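Local coordinates for MetRS related protein (Pyrococcus horikoshii, PDB 2CWP) that probably binds tRNA through an OB-fold domain of the kind found in methionyl-tRNA synthetases, at residues E59-K64 with V96-V101; T50-Q55 with L86-T91; K23-I28 with K33-I38; V39-E44 with F68-K73. One frame throughout, in Å; residues are numbered along the deposited sequence.

Interaction 1. Residues E59-K64 with V96-V101; sequences EELEGK and VYLIPV
Leu61 and Leu98 make the apolar part of this contact, their side chains crossing at about a right angle. The methyl CD2 of Leu61 meets CD2 of Leu98 at 3.7 Å and also comes near its other methyl, CD1, at 4.1 Å. In Leu98, CG stands opposite the carbonyl carbon (chi1 -69°), which sends the two methyls across to the 59-64 loop, CD1 extended. Phe66 of strand 65-69 touches both leucines, so the pair belongs to a larger apolar cluster.

CD1 of Leu98 also lies 3.6 Å from the carbonyl O of Glu60, a van der Waals touch.

No hydrogen bond crosses the contact; within the loop, a type II turn runs from Leu61 to Lys64, closed by Lys64 N to Leu61 O at 3.1 Å, and Gly63 supplies its positive phi of 89°. From the same turn, Glu62 OE1 accepts from the backbone N of Ala25, tying the loop to strand 17-27.

Residues 59-64 end the connection between the third and fourth strands of the OB barrel, where many OB folds hold a helix; here that place has a 3-10 segment and a turn, and the 96-101 chain packs against it.

Interaction 2. Residues T50-Q55 with L86-T91; sequences TGIADQ and LILAET
Thr50 and Leu86 have their CA atoms 6.4 Å apart, and the two chains, running the same way from there, diverge until Ile52 and Leu88 stand 9.9 Å apart, with no direct hydrogen bond between them. A water fills the polar role instead: it is hydrogen-bonded to Thr50 OG1 at 2.8 Å and donates to the carbonyl O of Leu86 at 3.0 Å. Thr50 reaches it because OG1 lies anti to the backbone N (chi1 -179°). The same hydroxyl oxygen is brushed by CD2 of Leu86, whose side chain passes that of Thr50 at a slant.

This is the seam of the OB barrel. Strands 35-40 and 45-50 extend the sheet from one edge of strand 17-27, strands 65-69 and 85-86 from the other, and the third and fifth strands come together here through side chains and water.

Ile52 carries the rest of the contact. Its CG1 takes the hemmed-in place between backbone N and carbonyl carbon (chi1 61°), while CG2 and CD1 both point at the partner chain. CG2 meets CD2 of Leu88 tip to tip at 3.6 Å; CD1 comes within 4.1 Å of Leu86 CD2, the two side chains crossing at about a right angle. Val96 touches both Ile52 and Leu88, and Phe66 and Phe68 pack on Leu86. Beyond Ile52 the chain turns tightly, with Gln55 N bonded to Ile52 O at 2.7 Å, and the Gln55 amide then binds Val96 N and Gly94 O.

Interaction 3. Residues K23-I28 with K33-I38; sequences KKAEKI and KLIKLI
Lys23 starts the pairing by donating its backbone N to Ile38 O at 2.8 Å. The N of Lys24 makes only a weak bond to that oxygen, and two residues facing Ile38 form a classic beta bulge; Lys24 O then accepts from Ile38 N. Ala25 turns to the face carrying Leu37 and Ile35, where its CB is pressed to 3.4 Å from CD2 of Leu37, tighter than a usual carbon contact. Glu26 pairs with Lys36 through two bonds, Glu26 N to Lys36 O at 3.0 Å and Lys36 N to Glu26 O at 2.9 Å. Their side chains share the other face, yet Glu26 OE2 and Lys36 NZ remain 5.4 Å apart. Lys27 and Ile35 form a non-hydrogen-bonded pair, CA to CA 4.2 Å. Ile28 donates N to Leu34 O at 3.0 Å. Its CG1, opposite the carbonyl carbon (chi1 -69°), rests on Lys36 CB, the two side chains crossing at about a right angle, and CD1 packs on Leu34 CB. With an alanine in place of Ile28, Leu34 and the base of Lys36 would probably lose their apolar cover and a gap would open between them. The arrangement is an antiparallel beta hairpin, the first two strands of the OB barrel.

Interaction 4. Residues V39-E44 with F68-K73; sequences VDFGNE and FVVNLK
Phe41 and Phe68 both set CG opposite their own carbonyl carbon (chi1 -66° and -64°), and this swings the two rings together into an offset edge-to-face pair. The edge of Phe41 is directed at the face of Phe68, with centroids 5.5 Å apart and planes at 83°. Within the pair, Phe41 CZ also comes to 3.7 Å from Phe68 CB, which sits at the Phe41 edge close to the ring plane.

Valines lie over both faces of Phe41 and one face of Phe68. CG1 of Val39 stands over the Phe68 ring, 4.0 Å from its centroid, on the side from which Phe41 approaches, and CG2 of the same valine reaches Phe68 CZ at 3.7 Å. CG1 of Val70 makes a second CH-pi contact, 4.0 Å from the centroid of Phe41; Val39 CG1 lies over the opposite face of that ring, toward its rim. Replacing Phe68 with an alanine would remove the face on which Val39 and Phe41 rest, and Phe41 would probably be left freer to turn.

Behind Phe41, an Asx turn from Asp40 OD1 to Gly42 N (2.7 Å) and a bond from Phe41 N to Glu44 O (2.8 Å) shape the loop that leads into strand 45-50. Ile48 of that strand touches both rings. Across this buried part of the barrel interior the contact is wholly apolar, so the mutual orientation of the rings rests on edge-to-face and CH-pi packing, with no hydrogen bond between the segments.

All four contacts fall within the tRNA-binding OB-fold domain. Interaction 3 closes along the chain before the other three open, whereas the segments of interactions 1, 2 and 4 alternate and so interlock distant parts of the sequence. Interactions 3 and 4 share strand 35-40, with centres about 15 Å apart. Interactions 1 and 2, centres about 10 Å apart, meet through the small sheet of strands 89-90 and 96-97. Interaction 2 also joins the hairpin of interaction 3 by backbone bonds, Thr50 to Ile35 and Ala53 to Lys33. Interactions 2 and 4 have centres about 18 Å apart, across the chain's centre, yet Leu86 touches Phe68: one apolar interior runs between them.

Interaction 1. Residues E59-K64 with V96-V101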
# COMPACT_ATOMS: atom_id res chain seq x y z
N GLU A 59 -11.95 7.41 -1.35
CA GLU A 59 -12.44 7.29 -2.71
C GLU A 59 -11.38 7.56 -3.78
O GLU A 59 -11.58 7.26 -4.96
CB GLU A 59 -13.68 8.20 -2.94
CG GLU A 59 -13.45 9.70 -2.89
CD GLU A 59 -13.56 10.31 -1.48
OE1 GLU A 59 -13.59 11.56 -1.39
OE2 GLU A 59 -13.62 9.54 -0.49
N GLU A 60 -10.24 8.11 -3.39
CA GLU A 60 -9.18 8.34 -4.36
C GLU A 60 -8.32 7.09 -4.56
O GLU A 60 -7.47 7.04 -5.45
CB GLU A 60 -8.33 9.54 -3.93
CG GLU A 60 -8.93 10.87 -4.38
CD GLU A 60 -8.22 12.07 -3.79
OE1 GLU A 60 -7.02 11.96 -3.46
OE2 GLU A 60 -8.86 13.15 -3.67
N LEU A 61 -8.55 6.05 -3.75
CA LEU A 61 -7.78 4.80 -3.86
C LEU A 61 -8.60 3.67 -4.47
O LEU A 61 -8.09 2.87 -5.23
CB LEU A 61 -7.28 4.38 -2.48
CG LEU A 61 -6.33 5.36 -1.79
CD1 LEU A 61 -6.76 5.58 -0.36
CD2 LEU A 61 -4.92 4.83 -1.85
N GLU A 62 -9.88 3.62 -4.12
CA GLU A 62 -10.77 2.59 -4.64
C GLU A 62 -10.79 2.53 -6.14
O GLU A 62 -10.95 3.54 -6.80
CB GLU A 62 -12.20 2.81 -4.16
CG GLU A 62 -12.45 2.35 -2.76
CD GLU A 62 -13.87 1.85 -2.57
OE1 GLU A 62 -14.22 1.53 -1.42
OE2 GLU A 62 -14.62 1.76 -3.56
N GLY A 63 -10.65 1.32 -6.67
CA GLY A 63 -10.67 1.12 -8.10
C GLY A 63 -9.32 1.24 -8.78
O GLY A 63 -9.19 0.89 -9.95
N LYS A 64 -8.31 1.73 -8.06
CA LYS A 64 -6.99 1.88 -8.68
C LYS A 64 -5.97 0.82 -8.26
O LYS A 64 -6.15 0.11 -7.28
CB LYS A 64 -6.40 3.25 -8.33
CG LYS A 64 -7.36 4.43 -8.39
CD LYS A 64 -7.92 4.66 -9.77
CE LYS A 64 -7.83 6.15 -10.12
NZ LYS A 64 -8.29 7.01 -8.99
N VAL A 96 1.95 14.02 1.13
CA VAL A 96 1.90 12.69 0.52
C VAL A 96 1.23 12.71 -0.85
O VAL A 96 0.29 13.47 -1.07
CB VAL A 96 1.14 11.71 1.46
CG1 VAL A 96 0.51 10.60 0.67
CG2 VAL A 96 2.09 11.13 2.48
N TYR A 97 1.72 11.88 -1.77
CA TYR A 97 1.16 11.79 -3.13
C TYR A 97 0.99 10.32 -3.55
O TYR A 97 1.89 9.50 -3.37
CB TYR A 97 2.08 12.42 -4.18
CG TYR A 97 2.45 13.87 -3.98
CD1 TYR A 97 3.51 14.24 -3.16
CD2 TYR A 97 1.78 14.87 -4.68
CE1 TYR A 97 3.90 15.57 -3.04
CE2 TYR A 97 2.16 16.22 -4.57
CZ TYR A 97 3.22 16.55 -3.75
OH TYR A 97 3.60 17.86 -3.63
N LEU A 98 -0.16 9.98 -4.13
CA LEU A 98 -0.34 8.61 -4.58
C LEU A 98 0.52 8.38 -5.81
O LEU A 98 0.83 9.31 -6.56
CB LEU A 98 -1.80 8.33 -4.95
CG LEU A 98 -2.81 8.31 -3.81
CD1 LEU A 98 -4.17 7.95 -4.36
CD2 LEU A 98 -2.36 7.30 -2.74
N ILE A 99 0.93 7.13 -6.00
CA ILE A 99 1.70 6.73 -7.17
C ILE A 99 0.89 5.58 -7.76
O ILE A 99 1.11 4.40 -7.43
CB ILE A 99 3.12 6.19 -6.81
CG1 ILE A 99 3.96 7.30 -6.15
CG2 ILE A 99 3.83 5.70 -8.09
CD1 ILE A 99 5.32 6.81 -5.65
N PRO A 100 -0.09 5.90 -8.62
CA PRO A 100 -0.85 4.79 -9.19
C PRO A 100 -0.02 4.04 -10.24
O PRO A 100 0.87 4.61 -10.86
CB PRO A 100 -2.08 5.48 -9.81
CG PRO A 100 -1.52 6.85 -10.22
CD PRO A 100 -0.66 7.21 -8.99
N VAL A 101 -0.31 2.75 -10.41
CA VAL A 101 0.35 1.92 -11.41
C VAL A 101 -0.54 2.02 -12.67
O VAL A 101 -1.76 2.11 -12.55
CB VAL A 101 0.38 0.45 -10.90
CG1 VAL A 101 0.87 -0.50 -11.97
CG2 VAL A 101 1.27 0.37 -9.65

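Interaction 2. Residues T50-Q55 with L86-T91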
# COMPACT_ATOMS: atom_id res chain seq x y z
N THR A 50 -3.31 1.97 5.67
CA THR A 50 -2.46 3.10 5.31
C THR A 50 -2.99 4.29 6.12
O THR A 50 -4.19 4.40 6.34
CB THR A 50 -2.54 3.42 3.78
OG1 THR A 50 -1.68 4.52 3.47
CG2 THR A 50 -3.97 3.77 3.39
N GLY A 51 -2.11 5.18 6.57
CA GLY A 51 -2.56 6.30 7.38
C GLY A 51 -2.44 7.65 6.70
O GLY A 51 -1.80 8.56 7.22
N ILE A 52 -3.09 7.80 5.55
CA ILE A 52 -3.00 9.05 4.79
C ILE A 52 -4.32 9.80 4.70
O ILE A 52 -4.38 10.84 4.04
CB ILE A 52 -2.49 8.74 3.35
CG1 ILE A 52 -3.48 7.80 2.65
CG2 ILE A 52 -1.11 8.10 3.41
CD1 ILE A 52 -2.97 7.18 1.34
N ALA A 53 -5.36 9.28 5.36
CA ALA A 53 -6.71 9.86 5.32
C ALA A 53 -6.85 11.36 5.59
O ALA A 53 -7.85 11.96 5.25
CB ALA A 53 -7.65 9.08 6.25
N ASP A 54 -5.85 11.96 6.22
CA ASP A 54 -5.92 13.39 6.50
C ASP A 54 -5.53 14.17 5.25
O ASP A 54 -5.81 15.37 5.15
CB ASP A 54 -4.96 13.73 7.64
CG ASP A 54 -3.55 13.29 7.33
OD1 ASP A 54 -3.41 12.21 6.73
OD2 ASP A 54 -2.60 14.02 7.69
N GLN A 55 -4.89 13.48 4.30
CA GLN A 55 -4.46 14.10 3.06
C GLN A 55 -5.09 13.48 1.82
O GLN A 55 -5.34 14.17 0.85
CB GLN A 55 -2.95 13.99 2.91
CG GLN A 55 -2.15 14.76 3.93
CD GLN A 55 -0.70 14.86 3.54
OE1 GLN A 55 -0.38 15.30 2.43
NE2 GLN A 55 0.20 14.44 4.43
N LEU A 86 1.10 0.09 1.56
CA LEU A 86 0.96 0.92 0.36
C LEU A 86 2.17 1.83 0.17
O LEU A 86 2.53 2.59 1.07
CB LEU A 86 -0.30 1.78 0.47
CG LEU A 86 -0.54 2.82 -0.64
CD1 LEU A 86 -0.71 2.12 -1.97
CD2 LEU A 86 -1.77 3.68 -0.32
N ILE A 87 2.79 1.76 -0.99
CA ILE A 87 3.94 2.62 -1.31
C ILE A 87 3.47 3.93 -1.96
O ILE A 87 2.63 3.92 -2.86
CB ILE A 87 4.91 1.93 -2.30
CG1 ILE A 87 5.49 0.66 -1.66
CG2 ILE A 87 6.02 2.90 -2.71
CD1 ILE A 87 6.19 0.89 -0.33
N LEU A 88 4.00 5.05 -1.49
CA LEU A 88 3.66 6.36 -2.03
C LEU A 88 4.84 7.30 -1.98
O LEU A 88 5.90 6.94 -1.45
CB LEU A 88 2.49 6.97 -1.26
CG LEU A 88 2.46 6.85 0.26
CD1 LEU A 88 3.52 7.71 0.91
CD2 LEU A 88 1.07 7.26 0.71
N ALA A 89 4.67 8.50 -2.56
CA ALA A 89 5.73 9.51 -2.55
C ALA A 89 5.41 10.48 -1.42
O ALA A 89 4.24 10.70 -1.10
CB ALA A 89 5.77 10.26 -3.88
N GLU A 90 6.44 11.05 -0.81
CA GLU A 90 6.23 12.00 0.27
C GLU A 90 7.38 12.98 0.31
O GLU A 90 8.54 12.58 0.40
CB GLU A 90 6.15 11.28 1.62
CG GLU A 90 5.92 12.23 2.79
CD GLU A 90 5.88 11.53 4.15
OE1 GLU A 90 5.82 12.24 5.18
OE2 GLU A 90 5.91 10.29 4.20
N THR A 91 7.07 14.27 0.22
CA THR A 91 8.11 15.29 0.27
C THR A 91 8.45 15.60 1.72
O THR A 91 7.69 15.31 2.65
CB THR A 91 7.69 16.59 -0.45
OG1 THR A 91 6.36 16.96 -0.05
CG2 THR A 91 7.75 16.41 -1.95
O HOH W 1 0.98 3.81 3.27

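Interaction 3. Residues K23-I28 with K33-I38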
# COMPACT_ATOMS: atom_id res chain seq x y z
N LYS A 23 -9.78 -3.02 -4.06
CA LYS A 23 -11.18 -3.39 -4.24
C LYS A 23 -12.08 -2.48 -3.41
O LYS A 23 -13.11 -2.01 -3.87
CB LYS A 23 -11.40 -4.84 -3.82
CG LYS A 23 -10.76 -5.86 -4.76
CD LYS A 23 -11.45 -5.84 -6.11
CE LYS A 23 -11.48 -7.23 -6.72
NZ LYS A 23 -12.21 -7.23 -8.02
N LYS A 24 -11.67 -2.24 -2.17
CA LYS A 24 -12.42 -1.39 -1.27
C LYS A 24 -11.48 -0.64 -0.33
O LYS A 24 -10.40 -1.14 0.02
CB LYS A 24 -13.42 -2.21 -0.46
CG LYS A 24 -14.12 -1.38 0.60
CD LYS A 24 -15.36 -2.05 1.15
CE LYS A 24 -16.20 -1.02 1.87
NZ LYS A 24 -17.65 -1.29 1.70
N ALA A 25 -11.92 0.54 0.08
CA ALA A 25 -11.14 1.39 0.97
C ALA A 25 -12.09 2.19 1.86
O ALA A 25 -12.97 2.89 1.35
CB ALA A 25 -10.26 2.33 0.15
N GLU A 26 -11.92 2.08 3.17
CA GLU A 26 -12.76 2.83 4.09
C GLU A 26 -12.01 3.23 5.34
O GLU A 26 -11.18 2.47 5.85
CB GLU A 26 -14.00 2.01 4.48
CG GLU A 26 -13.70 0.58 4.92
CD GLU A 26 -14.88 -0.07 5.63
OE1 GLU A 26 -16.03 0.12 5.18
OE2 GLU A 26 -14.64 -0.78 6.64
N LYS A 27 -12.30 4.42 5.84
CA LYS A 27 -11.62 4.91 7.03
C LYS A 27 -11.86 3.93 8.16
O LYS A 27 -12.91 3.29 8.22
CB LYS A 27 -12.17 6.29 7.43
CG LYS A 27 -12.02 7.37 6.36
CD LYS A 27 -12.21 8.77 6.96
CE LYS A 27 -11.17 9.03 8.06
NZ LYS A 27 -11.04 10.45 8.46
N ILE A 28 -10.87 3.79 9.04
CA ILE A 28 -11.00 2.90 10.19
C ILE A 28 -11.67 3.73 11.29
O ILE A 28 -11.28 4.87 11.53
CB ILE A 28 -9.61 2.39 10.69
CG1 ILE A 28 -9.01 1.44 9.65
CG2 ILE A 28 -9.76 1.68 12.03
CD1 ILE A 28 -7.72 0.78 10.09
N LYS A 33 -6.58 9.38 10.43
CA LYS A 33 -5.67 9.12 9.31
C LYS A 33 -5.70 7.71 8.73
O LYS A 33 -5.23 7.50 7.61
CB LYS A 33 -4.23 9.40 9.75
CG LYS A 33 -3.95 10.80 10.21
CD LYS A 33 -2.47 10.93 10.52
CE LYS A 33 -2.02 12.37 10.45
NZ LYS A 33 -0.53 12.45 10.55
N LEU A 34 -6.24 6.75 9.46
CA LEU A 34 -6.23 5.37 8.99
C LEU A 34 -7.29 4.97 7.98
O LEU A 34 -8.45 5.34 8.11
CB LEU A 34 -6.27 4.40 10.17
CG LEU A 34 -5.13 4.43 11.19
CD1 LEU A 34 -5.19 3.15 12.02
CD2 LEU A 34 -3.79 4.53 10.51
N ILE A 35 -6.86 4.21 6.98
CA ILE A 35 -7.76 3.69 5.96
C ILE A 35 -7.47 2.20 5.77
O ILE A 35 -6.31 1.79 5.63
CB ILE A 35 -7.57 4.39 4.59
CG1 ILE A 35 -7.84 5.88 4.71
CG2 ILE A 35 -8.49 3.76 3.56
CD1 ILE A 35 -7.73 6.61 3.41
N LYS A 36 -8.53 1.40 5.79
CA LYS A 36 -8.39 -0.04 5.59
C LYS A 36 -8.63 -0.32 4.12
O LYS A 36 -9.60 0.16 3.54
CB LYS A 36 -9.40 -0.82 6.42
CG LYS A 36 -9.17 -2.33 6.42
CD LYS A 36 -10.10 -3.05 7.39
CE LYS A 36 -11.36 -3.55 6.70
NZ LYS A 36 -11.06 -4.70 5.79
N LEU A 37 -7.73 -1.09 3.52
CA LEU A 37 -7.86 -1.43 2.11
C LEU A 37 -7.98 -2.93 1.93
O LEU A 37 -7.36 -3.71 2.66
CB LEU A 37 -6.63 -0.97 1.33
CG LEU A 37 -6.15 0.48 1.45
CD1 LEU A 37 -4.70 0.59 0.96
CD2 LEU A 37 -7.08 1.38 0.66
N ILE A 38 -8.78 -3.35 0.97
CA ILE A 38 -8.91 -4.76 0.65
C ILE A 38 -8.30 -4.77 -0.74
O ILE A 38 -8.87 -4.22 -1.69
CB ILE A 38 -10.37 -5.21 0.59
CG1 ILE A 38 -11.02 -5.04 1.97
CG2 ILE A 38 -10.44 -6.67 0.13
CD1 ILE A 38 -12.50 -5.34 2.00

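Interaction 4. Residues V39-E44 with F68-K73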
# COMPACT_ATOMS: atom_id res chain seq x y z
N VAL A 39 -7.13 -5.38 -0.84
CA VAL A 39 -6.38 -5.38 -2.10
C VAL A 39 -6.28 -6.74 -2.76
O VAL A 39 -5.92 -7.73 -2.13
CB VAL A 39 -4.98 -4.83 -1.83
CG1 VAL A 39 -4.21 -4.64 -3.13
CG2 VAL A 39 -5.11 -3.53 -1.05
N ASP A 40 -6.60 -6.76 -4.05
CA ASP A 40 -6.56 -7.96 -4.87
C ASP A 40 -5.22 -8.03 -5.61
O ASP A 40 -4.95 -7.19 -6.46
CB ASP A 40 -7.71 -7.91 -5.89
CG ASP A 40 -7.75 -9.13 -6.81
OD1 ASP A 40 -6.76 -9.41 -7.51
OD2 ASP A 40 -8.79 -9.81 -6.83
N PHE A 41 -4.39 -9.02 -5.28
CA PHE A 41 -3.10 -9.22 -5.95
C PHE A 41 -3.15 -10.36 -6.97
O PHE A 41 -2.12 -10.93 -7.34
CB PHE A 41 -1.98 -9.53 -4.95
CG PHE A 41 -1.67 -8.40 -4.03
CD1 PHE A 41 -2.27 -8.31 -2.79
CD2 PHE A 41 -0.78 -7.41 -4.42
CE1 PHE A 41 -1.99 -7.25 -1.94
CE2 PHE A 41 -0.50 -6.34 -3.58
CZ PHE A 41 -1.11 -6.26 -2.33
N GLY A 42 -4.36 -10.71 -7.41
CA GLY A 42 -4.52 -11.78 -8.38
C GLY A 42 -4.79 -13.13 -7.75
O GLY A 42 -5.92 -13.61 -7.75
N ASN A 43 -3.74 -13.74 -7.22
CA ASN A 43 -3.81 -15.07 -6.59
C ASN A 43 -4.32 -14.98 -5.15
O ASN A 43 -4.72 -15.99 -4.56
CB ASN A 43 -2.43 -15.72 -6.56
CG ASN A 43 -1.45 -14.96 -5.68
OD1 ASN A 43 -1.17 -13.78 -5.91
ND2 ASN A 43 -0.94 -15.63 -4.65
N GLU A 44 -4.27 -13.79 -4.59
CA GLU A 44 -4.71 -13.61 -3.22
C GLU A 44 -5.24 -12.21 -2.99
O GLU A 44 -5.04 -11.31 -3.81
CB GLU A 44 -3.55 -13.85 -2.25
CG GLU A 44 -2.43 -12.84 -2.39
CD GLU A 44 -1.33 -13.02 -1.35
OE1 GLU A 44 -0.32 -12.28 -1.42
OE2 GLU A 44 -1.49 -13.88 -0.46
N PHE A 68 2.57 -2.24 -3.55
CA PHE A 68 2.44 -2.62 -2.14
C PHE A 68 3.59 -3.56 -1.77
O PHE A 68 3.95 -4.44 -2.56
CB PHE A 68 1.13 -3.40 -1.89
CG PHE A 68 -0.13 -2.61 -2.12
CD1 PHE A 68 -0.69 -2.51 -3.39
CD2 PHE A 68 -0.80 -2.02 -1.04
CE1 PHE A 68 -1.91 -1.83 -3.60
CE2 PHE A 68 -2.01 -1.35 -1.23
CZ PHE A 68 -2.57 -1.26 -2.51
N VAL A 69 4.17 -3.36 -0.58
CA VAL A 69 5.22 -4.26 -0.08
C VAL A 69 4.38 -5.35 0.60
O VAL A 69 3.64 -5.04 1.53
CB VAL A 69 6.08 -3.63 1.01
CG1 VAL A 69 7.24 -4.55 1.32
CG2 VAL A 69 6.58 -2.28 0.59
N VAL A 70 4.52 -6.61 0.17
CA VAL A 70 3.71 -7.70 0.70
C VAL A 70 4.36 -8.81 1.56
O VAL A 70 3.66 -9.73 2.01
CB VAL A 70 2.94 -8.42 -0.44
CG1 VAL A 70 2.08 -7.41 -1.19
CG2 VAL A 70 3.93 -9.10 -1.38
N ASN A 71 5.67 -8.75 1.78
CA ASN A 71 6.31 -9.79 2.59
C ASN A 71 6.87 -9.22 3.88
O ASN A 71 7.95 -9.59 4.32
CB ASN A 71 7.41 -10.52 1.79
CG ASN A 71 8.64 -9.66 1.52
OD1 ASN A 71 8.56 -8.44 1.39
ND2 ASN A 71 9.80 -10.31 1.42
N LEU A 72 6.11 -8.30 4.49
CA LEU A 72 6.51 -7.69 5.74
C LEU A 72 5.83 -8.40 6.91
O LEU A 72 4.87 -9.14 6.72
CB LEU A 72 6.12 -6.21 5.78
CG LEU A 72 6.75 -5.22 4.79
CD1 LEU A 72 6.38 -3.81 5.20
CD2 LEU A 72 8.25 -5.38 4.76
N LYS A 73 6.34 -8.16 8.12
CA LYS A 73 5.80 -8.75 9.33
C LYS A 73 4.40 -8.16 9.54
O LYS A 73 4.24 -6.93 9.60
CB LYS A 73 6.70 -8.39 10.52
CG LYS A 73 6.52 -9.28 11.74
CD LYS A 73 7.44 -10.50 11.68
CE LYS A 73 8.85 -10.18 12.16
NZ LYS A 73 9.44 -8.99 11.47